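PDB 3H0N: uncharacterized protein DUF1470 from Jannaschia sp. CCS1, which is of unknown function but binds zinc through a treble clef finger and may act as a transcription regulator. Local coordinates for residues G146-H151 against Q167-A172. Numbering follows the deposited sequence.
With NA (sodium ion), chain D; ZN (zinc ion), chain B.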
loop_
_atom_site.group_PDB
_atom_site.type_symbol
_atom_site.label_atom_id
_atom_site.label_comp_id
_atom_site.label_asym_id
_atom_site.label_seq_id
_atom_site.Cartn_x
_atom_site.Cartn_y
_atom_site.Cartn_z
ATOM N N GLY A 146 17.631 7.447 8.288
ATOM C CA GLY A 146 18.893 7.916 8.857
ATOM C C GLY A 146 18.764 9.313 9.442
ATOM O O GLY A 146 17.824 10.058 9.180
ATOM N N ILE A 147 19.762 9.633 10.277
ATOM C CA ILE A 147 19.960 10.981 10.825
ATOM C C ILE A 147 21.282 11.491 10.249
ATOM O O ILE A 147 22.282 10.788 10.226
ATOM C CB ILE A 147 20.072 10.986 12.364
ATOM C CG1 ILE A 147 18.950 10.199 13.014
ATOM C CG2 ILE A 147 20.081 12.469 12.950
ATOM C CD1 ILE A 147 17.639 10.714 12.737
ATOM N N CYS A 148 21.267 12.696 9.682
ATOM C CA CYS A 148 22.415 13.248 8.970
ATOM C C CYS A 148 23.717 13.124 9.768
ATOM O O CYS A 148 23.779 13.498 10.952
ATOM C CB CYS A 148 22.199 14.704 8.631
ATOM S SG CYS A 148 23.366 15.326 7.446
ATOM N N ASN A 149 24.748 12.687 9.089
ATOM C CA ASN A 149 26.081 12.553 9.715
ATOM C C ASN A 149 26.870 13.849 9.750
ATOM O O ASN A 149 27.963 13.889 10.330
ATOM C CB ASN A 149 26.882 11.442 9.033
ATOM C CG ASN A 149 26.542 10.055 9.565
ATOM O OD1 ASN A 149 25.782 9.883 10.561
ATOM N ND2 ASN A 149 27.291 9.072 9.047
ATOM N N ALA A 150 26.382 14.919 9.142
ATOM C CA ALA A 150 27.166 16.139 9.112
ATOM C C ALA A 150 27.174 16.803 10.488
ATOM O O ALA A 150 26.266 16.611 11.295
ATOM C CB ALA A 150 26.613 17.125 8.036
ATOM N N HIS A 151 28.195 17.603 10.718
ATOM C CA HIS A 151 28.293 18.387 11.946
ATOM C C HIS A 151 27.157 19.372 12.049
ATOM O O HIS A 151 26.824 20.127 11.093
ATOM C CB HIS A 151 29.644 19.107 11.962
ATOM C CG HIS A 151 29.849 20.049 13.123
ATOM N ND1 HIS A 151 30.080 19.588 14.400
ATOM C CD2 HIS A 151 29.888 21.404 13.192
ATOM C CE1 HIS A 151 30.268 20.632 15.198
ATOM N NE2 HIS A 151 30.160 21.739 14.498
ATOM N N GLN A 167 24.782 8.770 3.804
ATOM C CA GLN A 167 25.183 9.228 5.145
ATOM C C GLN A 167 24.607 10.587 5.502
ATOM O O GLN A 167 24.587 10.942 6.675
ATOM C CB GLN A 167 26.736 9.311 5.232
ATOM C CG GLN A 167 27.415 7.949 5.069
ATOM C CD GLN A 167 28.954 7.979 5.069
ATOM O OE1 GLN A 167 29.592 8.961 4.685
ATOM N NE2 GLN A 167 29.546 6.878 5.513
ATOM N N TYR A 168 24.210 11.373 4.503
ATOM C CA TYR A 168 23.874 12.779 4.658
ATOM C C TYR A 168 22.490 13.052 4.150
ATOM O O TYR A 168 22.027 12.421 3.182
ATOM C CB TYR A 168 24.924 13.703 3.971
ATOM C CG TYR A 168 26.343 13.451 4.486
ATOM C CD1 TYR A 168 26.694 13.782 5.779
ATOM C CD2 TYR A 168 27.300 12.804 3.732
ATOM C CE1 TYR A 168 27.949 13.501 6.264
ATOM C CE2 TYR A 168 28.553 12.515 4.228
ATOM C CZ TYR A 168 28.866 12.866 5.481
ATOM O OH TYR A 168 30.105 12.595 6.040
ATOM N N CYS A 169 21.844 14.040 4.750
ATOM C CA CYS A 169 20.427 14.317 4.512
ATOM C C CYS A 169 20.155 14.985 3.186
ATOM O O CYS A 169 19.006 15.050 2.763
ATOM C CB CYS A 169 19.823 15.215 5.593
ATOM S SG CYS A 169 20.451 16.934 5.570
ATOM N N SER A 170 21.199 15.516 2.546
ATOM C CA SER A 170 21.047 16.443 1.450
ATOM C C SER A 170 22.310 16.616 0.691
ATOM O O SER A 170 23.400 16.372 1.191
ATOM C CB SER A 170 20.637 17.805 1.953
ATOM O OG SER A 170 21.578 18.378 2.804
ATOM N N LEU A 171 22.157 17.104 -0.532
ATOM C CA LEU A 171 23.319 17.491 -1.309
ATOM C C LEU A 171 24.075 18.611 -0.603
ATOM O O LEU A 171 25.300 18.672 -0.615
ATOM C CB LEU A 171 22.874 17.879 -2.726
ATOM C CG LEU A 171 23.963 18.315 -3.676
ATOM C CD1 LEU A 171 25.026 17.267 -3.842
ATOM C CD2 LEU A 171 23.299 18.702 -5.041
ATOM N N ALA A 172 23.360 19.486 0.106
ATOM C CA ALA A 172 23.970 20.559 0.824
ATOM C C ALA A 172 24.992 20.034 1.834
ATOM O O ALA A 172 26.142 20.445 1.874
ATOM C CB ALA A 172 22.882 21.433 1.504
HETATM NA NA NA D . 24.712 15.153 12.409
HETATM ZN ZN ZN B . 22.306 17.316 6.933
HETATM O O HOH W 1 23.582 8.928 8.683
HETATM O O HOH W 2 30.890 14.218 8.536
HETATM O O HOH W 3 26.533 13.948 13.219
HETATM O O HOH W 4 23.253 14.239 14.559
HETATM O O HOH W 5 24.813 16.673 14.248
#
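The treble clef zinc site forms where the zinc knuckle after strand 145-147 meets the turn leading into helix 171-180. C148 SG and C169 SG each bind the zinc at 2.3 Å, and C153 and C173 complete the four-cysteine site. C148 reaches the metal with SG anti to its backbone N (chi1 -166°), whereas C169 turns SG back over its own backbone (chi1 69°), 3.8 Å from C148 SG. Two amides converge on C148 SG: C169 N donates across the contact at 3.4 Å, and A150 N donates from within the knuckle at 3.5 Å, the latter almost straight (167°). Further out, N149 N gives a hydrogen bond of 3.0 Å to Q167 O, approaching nearly along the C=O axis, and a water bridges that same oxygen to I147 O. The Y168 ring lies alongside the knuckle with its edge turned to C148 SG and A150 N; its CD1 meets A150 CB at 4.0 Å, and Q167 CB lies over one face, toward the rim. Replacing Y168 by an alanine would probably leave the knuckle less well packed, since the edge contact with A150 N, the CE1 contact with N149 CB and the water link from OH to N149 O, weak at N149, would go. Away from the Y168 ring, the knuckle holds a sodium ion through C148 O and A150 O, with C153 O and waters. The two N-H donors probably help stabilise thiolate charge on C148, and the one from C169, with the metal, ties the knuckle to the turn.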